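Local coordinates for protein endo-1,4-beta-xylanase (Bacteroides thetaiotaomicron VPI-5482, PDB 3KST) that probably hydrolyses glycosidic bonds in xylan-type polysaccharides as a calcium-binding member of glycoside hydrolase family 43, at residues N20-A25 against I300-L305; Y28-N33 against P82-V87; Q173-E178 against W229-K234. All coordinates share one frame; numbering follows the deposited sequence. Where two conformers were deposited one is given.

Interaction 1 of 3, residues N20-A25 against I300-L305; sequences NYLPIA and IKPRVL
Leu-22 holds CG anti to its backbone N (chi1 178°), and Val-304 does the same with CG1 (chi1 180°), which puts Val-304 CG2 beside its own backbone N. Leu-22 CD1 and Val-304 CG2 lie 4.0 Å apart, and the two side chains meet at a slant. The same valine methyl is 3.9 Å from Pro-23 CD, and here the side chains cross at about a right angle. It is also 3.5 Å from Tyr-21 O, so one methyl sits against three consecutive residues. Leu-22 has a second contact through its CB, which presses on Pro-302 CG at 3.5 Å, tight for two carbons. Phe-53 touches both Leu-22 and Val-304 and adds to this buried apolar patch.

No direct hydrogen bond joins 20-25 to 300-305. Pro-302 O receives a bent CA-H...O contact from Tyr-21 CA at 3.3 Å (124° at the hydrogen). Asn-20 O is 3.2 Å from Pro-302 O, but both are acceptors. Water supplies the polar link. One water donates to Asn-20 OD1 at 2.7 Å and accepts from Arg-303 NH1 at 2.9 Å. Arg-303 NE is held separately by Asn-60. An inverse gamma turn centred on Pro-23, closed by Ile-24 N bonding to Leu-22 O, then bends the chain.

The packing lies beside the antiparallel pairing of strands 17-19 and 293-305, which brings the two chain ends together. This is consistent with closure of the five-bladed beta-propeller of family 43.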
loop_
_atom_site.group_PDB
_atom_site.type_symbol
_atom_site.label_atom_id
_atom_site.label_comp_id
_atom_site.label_asym_id
_atom_site.label_seq_id
_atom_site.Cartn_x
_atom_site.Cartn_y
_atom_site.Cartn_z
ATOM N N ASN A 20 -3.832 -15.245 -15.796
ATOM C CA ASN A 20 -2.406 -14.922 -16.065
ATOM C C ASN A 20 -1.924 -13.604 -15.420
ATOM O O ASN A 20 -0.893 -13.071 -15.799
ATOM C CB ASN A 20 -2.130 -14.924 -17.594
ATOM C CG ASN A 20 -2.182 -16.327 -18.197
ATOM O OD1 ASN A 20 -1.654 -17.282 -17.619
ATOM N ND2 ASN A 20 -2.776 -16.448 -19.388
ATOM N N TYR A 21 -2.669 -13.081 -14.449
ATOM C CA TYR A 21 -2.361 -11.817 -13.771
ATOM C C TYR A 21 -2.656 -11.985 -12.306
ATOM O O TYR A 21 -3.282 -12.962 -11.923
ATOM C CB TYR A 21 -3.271 -10.709 -14.300
ATOM C CG TYR A 21 -3.219 -10.595 -15.764
ATOM C CD1 TYR A 21 -4.083 -11.349 -16.562
ATOM C CD2 TYR A 21 -2.254 -9.782 -16.392
ATOM C CE1 TYR A 21 -3.996 -11.296 -17.944
ATOM C CE2 TYR A 21 -2.170 -9.718 -17.776
ATOM C CZ TYR A 21 -3.049 -10.466 -18.549
ATOM O OH TYR A 21 -2.987 -10.386 -19.914
ATOM N N LEU A 22 -2.206 -11.043 -11.492
ATOM C CA LEU A 22 -2.607 -10.982 -10.073
ATOM C C LEU A 22 -3.631 -9.827 -10.073
ATOM O O LEU A 22 -3.245 -8.644 -10.075
ATOM C CB LEU A 22 -1.406 -10.754 -9.162
ATOM C CG LEU A 22 -1.799 -10.630 -7.691
ATOM C CD1 LEU A 22 -2.668 -11.815 -7.237
ATOM C CD2 LEU A 22 -0.577 -10.479 -6.818
ATOM N N PRO A 23 -4.939 -10.162 -10.061
ATOM C CA PRO A 23 -5.954 -9.184 -10.379
ATOM C C PRO A 23 -6.361 -8.220 -9.263
ATOM O O PRO A 23 -7.546 -8.140 -8.906
ATOM C CB PRO A 23 -7.106 -10.077 -10.845
ATOM C CG PRO A 23 -7.019 -11.234 -9.954
ATOM C CD PRO A 23 -5.560 -11.482 -9.752
ATOM N N ILE A 24 -5.397 -7.462 -8.756
ATOM C CA ILE A 24 -5.654 -6.430 -7.712
ATOM C C ILE A 24 -4.936 -5.122 -8.055
ATOM O O ILE A 24 -3.941 -5.113 -8.806
ATOM C CB ILE A 24 -5.190 -6.869 -6.289
ATOM C CG1 ILE A 24 -3.673 -7.210 -6.263
ATOM C CG2 ILE A 24 -6.008 -8.079 -5.799
ATOM C CD1 ILE A 24 -3.120 -7.692 -4.922
ATOM N N ALA A 25 -5.463 -4.033 -7.491
ATOM C CA ALA A 25 -4.830 -2.718 -7.523
ATOM C C ALA A 25 -4.335 -2.433 -6.090
ATOM O O ALA A 25 -4.633 -3.172 -5.142
ATOM C CB ALA A 25 -5.814 -1.645 -7.986
ATOM N N ILE A 300 8.453 -9.275 -12.548
ATOM C CA ILE A 300 7.820 -10.593 -12.334
ATOM C C ILE A 300 6.345 -10.365 -12.674
ATOM O O ILE A 300 5.706 -9.492 -12.056
ATOM C CB ILE A 300 7.902 -11.085 -10.875
ATOM C CG1 ILE A 300 9.356 -11.269 -10.416
ATOM C CG2 ILE A 300 7.081 -12.391 -10.699
ATOM C CD1 ILE A 300 9.489 -11.659 -8.943
ATOM N N LYS A 301 5.824 -11.164 -13.606
ATOM C CA LYS A 301 4.430 -11.103 -14.052
ATOM C C LYS A 301 3.730 -12.222 -13.314
ATOM O O LYS A 301 3.783 -13.366 -13.773
ATOM C CB LYS A 301 4.325 -11.332 -15.559
ATOM C CG LYS A 301 4.841 -10.187 -16.399
ATOM C CD LYS A 301 4.530 -10.433 -17.869
ATOM C CE LYS A 301 4.984 -9.270 -18.716
ATOM N NZ LYS A 301 4.876 -9.610 -20.152
ATOM N N PRO A 302 3.105 -11.923 -12.153
ATOM C CA PRO A 302 2.480 -13.021 -11.412
ATOM C C PRO A 302 1.204 -13.574 -12.073
ATOM O O PRO A 302 0.582 -12.927 -12.920
ATOM C CB PRO A 302 2.184 -12.375 -10.049
ATOM C CG PRO A 302 1.806 -10.992 -10.414
ATOM C CD PRO A 302 2.772 -10.619 -11.542
ATOM N N ARG A 303 0.823 -14.784 -11.694
ATOM C CA ARG A 303 -0.426 -15.406 -12.192
ATOM C C ARG A 303 -1.069 -16.123 -11.029
ATOM O O ARG A 303 -0.381 -16.394 -10.036
ATOM C CB ARG A 303 -0.136 -16.383 -13.336
ATOM C CG ARG A 303 0.866 -17.462 -12.980
ATOM C CD ARG A 303 1.039 -18.450 -14.102
ATOM N NE ARG A 303 1.752 -19.639 -13.629
ATOM C CZ ARG A 303 1.849 -20.799 -14.295
ATOM N NH1 ARG A 303 1.295 -20.984 -15.507
ATOM N NH2 ARG A 303 2.519 -21.805 -13.734
ATOM N N VAL A 304 -2.348 -16.478 -11.181
ATOM C CA VAL A 304 -3.088 -17.182 -10.124
ATOM C C VAL A 304 -3.473 -18.552 -10.623
ATOM O O VAL A 304 -4.017 -18.670 -11.732
ATOM C CB VAL A 304 -4.348 -16.433 -9.681
ATOM C CG1 VAL A 304 -5.059 -17.238 -8.585
ATOM C CG2 VAL A 304 -3.980 -15.051 -9.159
ATOM N N LEU A 305 -3.180 -19.562 -9.798
ATOM C CA LEU A 305 -3.454 -20.968 -10.072
ATOM C C LEU A 305 -4.487 -21.536 -9.112
ATOM O O LEU A 305 -4.679 -21.015 -8.007
ATOM C CB LEU A 305 -2.165 -21.777 -9.898
ATOM C CG LEU A 305 -0.934 -21.291 -10.660
ATOM C CD1 LEU A 305 0.262 -22.202 -10.371
ATOM C CD2 LEU A 305 -1.197 -21.157 -12.184
HETATM O O HOH W 1 1.652 -14.196 -15.762
HETATM O O HOH W 2 0.452 -18.983 -17.402
#

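Interaction 2 of 3, residues Y28-N33 against P82-V87; sequences YVMFYN and PEVYYV. With CA (calcium ion), chain C.
Tyr-28 carries the largest share of this contact, followed by Tyr-86 and selenomethionine Met-30. The Tyr-28 ring lies against Glu-83. Glu-83 CB stands over one face, 3.9 Å from the ring centroid and 17° off the normal, a CH-pi contact. The carboxylate plane is turned only slightly from that of the ring, with Glu-83 CD 3.5 Å from Tyr-28 CD1. Farther out, Tyr-28 OH comes to the edge of the Tyr-85 ring, 3.3 Å from CE1. A water in the plane of the Tyr-28 ring links its OH to Val-84 O.

Glu-83 OE2 binds the calcium ion at 2.3 Å. Five waters and His-251 complete the site, and Pro-82 O accepts a bond from one of those waters. OE1 takes a 2.5 Å hydrogen bond from Tyr-85 OH on its anti side, and another from Ser-132 OG. These bonds probably fix the rotation of the carboxylate.

Strands 28-32 and 82-87 run nearly parallel, 12° apart, with no direct hydrogen bond between them. They are edge strands of two different sheets, as inner strands of neighbouring beta-propeller blades are. Side chains of 28-32 pack on both side chains and backbone of 82-87.

Met-30 fills the middle. Its chain bends at chi3 (64°), and CE meets Val-84 CG1 at 4.0 Å while SE lies by the backbone N of Tyr-86. Val-84 N is buried here with no polar partner in the model. At the far end Tyr-32 CE1 sits over one face of the Tyr-86 ring, toward its rim, 3.5 Å from CG. Phe-93 packs on both rings, edge-to-face with Tyr-32.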
loop_
_atom_site.group_PDB
_atom_site.type_symbol
_atom_site.label_atom_id
_atom_site.label_comp_id
_atom_site.label_asym_id
_atom_site.label_seq_id
_atom_site.Cartn_x
_atom_site.Cartn_y
_atom_site.Cartn_z
ATOM N N TYR A 28 -0.438 -4.777 -1.526
ATOM C CA TYR A 28 0.411 -4.905 -0.349
ATOM C C TYR A 28 0.750 -6.380 -0.108
ATOM O O TYR A 28 -0.155 -7.211 -0.129
ATOM C CB TYR A 28 -0.305 -4.365 0.902
ATOM C CG TYR A 28 0.604 -4.352 2.093
ATOM C CD1 TYR A 28 1.414 -3.249 2.359
ATOM C CD2 TYR A 28 0.722 -5.490 2.925
ATOM C CE1 TYR A 28 2.318 -3.257 3.469
ATOM C CE2 TYR A 28 1.603 -5.497 4.032
ATOM C CZ TYR A 28 2.391 -4.405 4.290
ATOM O OH TYR A 28 3.254 -4.444 5.353
ATOM N N VAL A 29 2.013 -6.669 0.208
ATOM C CA VAL A 29 2.508 -8.008 0.536
ATOM C C VAL A 29 3.066 -8.074 1.974
ATOM O O VAL A 29 3.934 -7.272 2.364
ATOM C CB VAL A 29 3.568 -8.490 -0.516
ATOM C CG1 VAL A 29 4.448 -9.646 0.007
ATOM C CG2 VAL A 29 2.853 -8.892 -1.805
HETATM N N MSE A 30 2.565 -9.045 2.743
HETATM C CA MSE A 30 3.097 -9.382 4.059
HETATM C C MSE A 30 3.827 -10.710 3.911
HETATM O O MSE A 30 3.256 -11.680 3.370
HETATM C CB MSE A 30 1.999 -9.562 5.110
HETATM C CG MSE A 30 2.559 -10.058 6.466
HETATM SE SE MSE A 30 1.194 -10.261 7.769
HETATM C CE MSE A 30 0.154 -11.649 6.944
ATOM N N PHE A 31 5.070 -10.753 4.397
ATOM C CA PHE A 31 5.842 -11.999 4.461
ATOM C C PHE A 31 5.696 -12.480 5.911
ATOM O O PHE A 31 6.192 -11.818 6.838
ATOM C CB PHE A 31 7.300 -11.775 4.091
ATOM C CG PHE A 31 8.127 -13.030 4.113
ATOM C CD1 PHE A 31 7.786 -14.115 3.301
ATOM C CD2 PHE A 31 9.244 -13.141 4.952
ATOM C CE1 PHE A 31 8.536 -15.290 3.317
ATOM C CE2 PHE A 31 10.018 -14.311 4.969
ATOM C CZ PHE A 31 9.669 -15.386 4.144
ATOM N N TYR A 32 4.955 -13.569 6.086
ATOM C CA TYR A 32 4.675 -14.159 7.399
ATOM C C TYR A 32 4.865 -15.660 7.333
ATOM O O TYR A 32 4.386 -16.284 6.391
ATOM C CB TYR A 32 3.243 -13.853 7.850
ATOM C CG TYR A 32 3.017 -14.288 9.280
ATOM C CD1 TYR A 32 3.473 -13.496 10.330
ATOM C CD2 TYR A 32 2.403 -15.512 9.586
ATOM C CE1 TYR A 32 3.301 -13.885 11.670
ATOM C CE2 TYR A 32 2.230 -15.923 10.929
ATOM C CZ TYR A 32 2.694 -15.103 11.961
ATOM O OH TYR A 32 2.532 -15.458 13.279
ATOM N N ASN A 33 5.546 -16.218 8.335
ATOM C CA ASN A 33 5.833 -17.667 8.457
ATOM C C ASN A 33 6.197 -18.366 7.124
ATOM O O ASN A 33 5.515 -19.308 6.664
ATOM C CB ASN A 33 4.676 -18.380 9.165
ATOM C CG ASN A 33 5.079 -19.747 9.699
ATOM O OD1 ASN A 33 4.699 -20.773 9.144
ATOM N ND2 ASN A 33 5.909 -19.757 10.730
ATOM N N PRO A 82 -5.873 -2.006 1.025
ATOM C CA PRO A 82 -5.631 -2.710 2.271
ATOM C C PRO A 82 -4.134 -2.933 2.546
ATOM O O PRO A 82 -3.349 -3.012 1.603
ATOM C CB PRO A 82 -6.322 -4.048 2.028
ATOM C CG PRO A 82 -6.105 -4.296 0.561
ATOM C CD PRO A 82 -6.215 -2.949 -0.069
ATOM N N GLU A 83 -3.748 -2.909 3.814
ATOM C CA GLU A 83 -2.408 -3.344 4.259
ATOM C C GLU A 83 -2.660 -4.213 5.480
ATOM O O GLU A 83 -3.559 -3.914 6.266
ATOM C CB GLU A 83 -1.463 -2.186 4.574
ATOM C CG GLU A 83 -1.254 -1.220 3.369
ATOM C CD GLU A 83 -0.038 -0.287 3.432
ATOM O OE1 GLU A 83 0.756 -0.250 4.427
ATOM O OE2 GLU A 83 0.169 0.428 2.408
ATOM N N VAL A 84 -1.909 -5.304 5.603
ATOM C CA VAL A 84 -2.036 -6.259 6.714
ATOM C C VAL A 84 -0.678 -6.420 7.405
ATOM O O VAL A 84 0.348 -6.584 6.725
ATOM C CB VAL A 84 -2.525 -7.626 6.238
ATOM C CG1 VAL A 84 -2.469 -8.671 7.363
ATOM C CG2 VAL A 84 -3.978 -7.540 5.683
ATOM N N TYR A 85 -0.695 -6.443 8.739
ATOM C CA TYR A 85 0.494 -6.539 9.551
ATOM C C TYR A 85 0.256 -7.448 10.751
ATOM O O TYR A 85 -0.784 -7.354 11.414
ATOM C CB TYR A 85 0.912 -5.168 10.119
ATOM C CG TYR A 85 0.691 -3.993 9.229
ATOM C CD1 TYR A 85 1.578 -3.684 8.191
ATOM C CD2 TYR A 85 -0.431 -3.179 9.408
ATOM C CE1 TYR A 85 1.363 -2.578 7.387
ATOM C CE2 TYR A 85 -0.656 -2.112 8.619
ATOM C CZ TYR A 85 0.230 -1.810 7.589
ATOM O OH TYR A 85 -0.015 -0.731 6.809
ATOM N N TYR A 86 1.249 -8.285 11.055
ATOM C CA TYR A 86 1.220 -9.101 12.253
ATOM C C TYR A 86 1.880 -8.188 13.275
ATOM O O TYR A 86 3.046 -7.830 13.102
ATOM C CB TYR A 86 2.001 -10.401 12.116
ATOM C CG TYR A 86 2.018 -11.149 13.436
ATOM C CD1 TYR A 86 0.873 -11.767 13.927
ATOM C CD2 TYR A 86 3.183 -11.200 14.203
ATOM C CE1 TYR A 86 0.887 -12.434 15.205
ATOM C CE2 TYR A 86 3.218 -11.865 15.451
ATOM C CZ TYR A 86 2.084 -12.485 15.933
ATOM O OH TYR A 86 2.173 -13.105 17.161
ATOM N N VAL A 87 1.106 -7.773 14.277
ATOM C CA VAL A 87 1.621 -6.885 15.327
ATOM C C VAL A 87 2.090 -7.741 16.519
ATOM O O VAL A 87 1.282 -8.343 17.246
ATOM C CB VAL A 87 0.616 -5.782 15.711
ATOM C CG1 VAL A 87 0.356 -4.854 14.512
ATOM C CG2 VAL A 87 -0.662 -6.363 16.193
HETATM CA CA CA C . -0.973 1.001 0.461
HETATM O O HOH W 3 2.962 -6.921 6.950
HETATM O O HOH W 4 -2.669 -0.828 -0.084
HETATM O O HOH W 5 0.347 -0.614 -0.862
HETATM O O HOH W 6 1.230 2.068 -0.405
HETATM O O HOH W 7 -3.007 1.489 1.813
HETATM O O HOH W 8 -0.844 3.431 1.258
#

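Interaction 3 of 3, residues Q173-E178 against W229-K234; sequences QCIKAE and WVKYSK
Trp-229 and Lys-231 pack against a classic beta bulge, formed where Cys-174 and Ile-175 both face Ile-154. Strands 172-175 and 230-231 are the last strands of two separate four-stranded sheets, consistent with the outer edges of two propeller blades.

Trp-229 meets the bulge with the pyrrole part of its indole. Its NE1 lies 3.6 Å from Cys-174 CB, and its CD1 is 3.5 Å from Cys-174 O. Cys-174 SG is 4.6 Å from the centroid of the five-membered ring, an oblique sulfur-aromatic contact. Ile-175 spans both partners. Its CD1 touches Trp-229 CB at 4.0 Å, and its CG2 touches Lys-231 CE at 3.8 Å. From CG onward the Lys-231 chain is extended, with CD anti to CA (chi2 166°).

Lys-231 NZ donates to Lys-176 O at 2.8 Å, almost in line with the carbonyl (176°). Glu-182 adds a salt bridge to NZ and also accepts from Glu-178 N. A water also accepts from NZ. It donates to Glu-178 OE2 in one of two conformers, so that bridge is less certain. The ammonium is thus gripped by a carbonyl, a carboxylate and a water, which would be expected to stabilise its positive charge.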
loop_
_atom_site.group_PDB
_atom_site.type_symbol
_atom_site.label_atom_id
_atom_site.label_comp_id
_atom_site.label_asym_id
_atom_site.label_seq_id
_atom_site.Cartn_x
_atom_site.Cartn_y
_atom_site.Cartn_z
ATOM N N GLN A 173 1.526 17.366 8.194
ATOM C CA GLN A 173 1.443 17.281 6.747
ATOM C C GLN A 173 2.774 16.796 6.159
ATOM O O GLN A 173 3.837 17.411 6.398
ATOM C CB GLN A 173 1.038 18.627 6.146
ATOM C CG GLN A 173 1.034 18.581 4.620
ATOM C CD GLN A 173 0.533 19.846 4.033
ATOM O OE1 GLN A 173 -0.609 20.217 4.249
ATOM N NE2 GLN A 173 1.371 20.499 3.222
ATOM N N CYS A 174 2.705 15.745 5.329
ATOM C CA CYS A 174 3.907 15.116 4.762
ATOM C C CYS A 174 4.244 15.536 3.312
ATOM O O CYS A 174 5.284 16.141 3.075
ATOM C CB CYS A 174 3.836 13.572 4.822
ATOM S SG CYS A 174 3.397 12.875 6.462
ATOM N N ILE A 175 3.371 15.179 2.367
ATOM C CA ILE A 175 3.635 15.344 0.935
ATOM C C ILE A 175 2.391 15.764 0.125
ATOM O O ILE A 175 1.314 15.207 0.306
ATOM C CB ILE A 175 4.134 13.981 0.328
ATOM C CG1 ILE A 175 5.427 13.451 0.985
ATOM C CG2 ILE A 175 4.313 14.087 -1.174
ATOM C CD1 ILE A 175 6.583 14.341 0.807
ATOM N N LYS A 176 2.544 16.797 -0.706
ATOM C CA LYS A 176 1.523 17.183 -1.685
ATOM C C LYS A 176 2.145 17.200 -3.090
ATOM O O LYS A 176 3.375 17.226 -3.222
ATOM C CB LYS A 176 0.785 18.469 -1.291
ATOM C CG LYS A 176 1.533 19.745 -1.145
ATOM C CD LYS A 176 0.581 20.734 -0.463
ATOM C CE LYS A 176 0.810 22.157 -0.800
ATOM N NZ LYS A 176 -0.031 22.968 0.148
ATOM N N ALA A 177 1.289 17.112 -4.111
ATOM C CA ALA A 177 1.722 17.113 -5.532
ATOM C C ALA A 177 2.223 18.527 -5.870
ATOM O O ALA A 177 1.446 19.500 -5.789
ATOM C CB ALA A 177 0.589 16.682 -6.415
ATOM N N GLU A 178 3.522 18.651 -6.204
ATOM C CA GLU A 178 4.212 19.946 -6.383
ATOM C C GLU A 178 5.045 20.127 -7.661
ATOM O O GLU A 178 5.012 21.174 -8.298
ATOM C CB GLU A 178 5.170 20.066 -5.198
ATOM C CG GLU A 178 4.508 20.021 -3.821
ATOM C CD GLU A 178 4.587 21.300 -3.075
ATOM O OE1 GLU A 178 3.541 21.952 -2.977
ATOM O OE2 GLU A 178 5.694 21.649 -2.605
ATOM N N TRP A 229 9.954 16.890 5.403
ATOM C CA TRP A 229 10.337 15.997 4.304
ATOM C C TRP A 229 11.002 16.652 3.099
ATOM O O TRP A 229 10.527 17.706 2.637
ATOM C CB TRP A 229 9.097 15.266 3.787
ATOM C CG TRP A 229 8.365 14.562 4.845
ATOM C CD1 TRP A 229 7.362 15.058 5.623
ATOM C CD2 TRP A 229 8.596 13.228 5.282
ATOM N NE1 TRP A 229 6.928 14.097 6.506
ATOM C CE2 TRP A 229 7.686 12.970 6.334
ATOM C CE3 TRP A 229 9.499 12.218 4.895
ATOM C CZ2 TRP A 229 7.640 11.738 6.997
ATOM C CZ3 TRP A 229 9.467 11.001 5.559
ATOM C CH2 TRP A 229 8.547 10.769 6.612
ATOM N N VAL A 230 12.094 16.033 2.626
ATOM C CA VAL A 230 12.786 16.480 1.409
ATOM C C VAL A 230 12.638 15.364 0.371
ATOM O O VAL A 230 12.973 14.217 0.621
ATOM C CB VAL A 230 14.272 16.892 1.613
ATOM C CG1 VAL A 230 14.369 17.999 2.671
ATOM C CG2 VAL A 230 15.159 15.702 1.959
ATOM N N LYS A 231 12.077 15.722 -0.781
ATOM C CA LYS A 231 11.846 14.799 -1.877
ATOM C C LYS A 231 13.146 14.522 -2.580
ATOM O O LYS A 231 13.978 15.439 -2.730
ATOM C CB LYS A 231 10.837 15.366 -2.899
ATOM C CG LYS A 231 9.381 15.331 -2.428
ATOM C CD LYS A 231 8.488 16.180 -3.296
ATOM C CE LYS A 231 7.019 16.189 -2.834
ATOM N NZ LYS A 231 6.157 17.104 -3.615
ATOM N N TYR A 232 13.344 13.257 -2.949
ATOM C CA TYR A 232 14.492 12.833 -3.765
ATOM C C TYR A 232 14.491 13.658 -5.066
ATOM O O TYR A 232 13.448 13.777 -5.722
ATOM C CB TYR A 232 14.359 11.339 -4.040
ATOM C CG TYR A 232 15.409 10.731 -4.942
ATOM C CD1 TYR A 232 16.775 10.964 -4.734
ATOM C CD2 TYR A 232 15.036 9.861 -5.970
ATOM C CE1 TYR A 232 17.740 10.372 -5.575
ATOM C CE2 TYR A 232 15.968 9.254 -6.779
ATOM C CZ TYR A 232 17.313 9.495 -6.588
ATOM O OH TYR A 232 18.180 8.874 -7.468
ATOM N N SER A 233 15.653 14.219 -5.412
ATOM C CA SER A 233 15.779 15.105 -6.562
ATOM C C SER A 233 15.559 14.404 -7.914
ATOM O O SER A 233 15.151 15.060 -8.867
ATOM C CB SER A 233 17.138 15.836 -6.538
ATOM O OG SER A 233 17.103 16.977 -7.375
ATOM N N LYS A 234 15.823 13.087 -7.984
ATOM C CA LYS A 234 15.651 12.292 -9.223
ATOM C C LYS A 234 14.332 11.491 -9.229
ATOM O O LYS A 234 14.221 10.465 -9.964
ATOM C CB LYS A 234 16.814 11.301 -9.474
ATOM C CG LYS A 234 18.278 11.774 -9.265
ATOM C CD LYS A 234 18.904 12.435 -10.489
ATOM C CE LYS A 234 19.104 11.450 -11.659
ATOM N NZ LYS A 234 20.138 11.935 -12.625
HETATM O O HOH W 9 7.488 19.535 -3.292
#

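In the fold
Interactions 1 and 2 follow one another along the chain at 20-25 and 28-33, and both reach the same mixed sheet. Their centres are 18 Å apart. Between these segments lies Asp-26, the predicted proton acceptor. The Pro-82 side chain of interaction 2 is about 5 Å from that of Asp-26, and Leu-22 of interaction 1 about 11 Å. Interaction 2 also supplies Glu-83 to the calcium. Interaction 3 is on the other side of the chain's centre, with its centre 26 Å from that of interaction 2 and 31 Å from that of interaction 1. Its Ile-175 side chain is about 9 Å from that of Glu-190, the predicted proton donor.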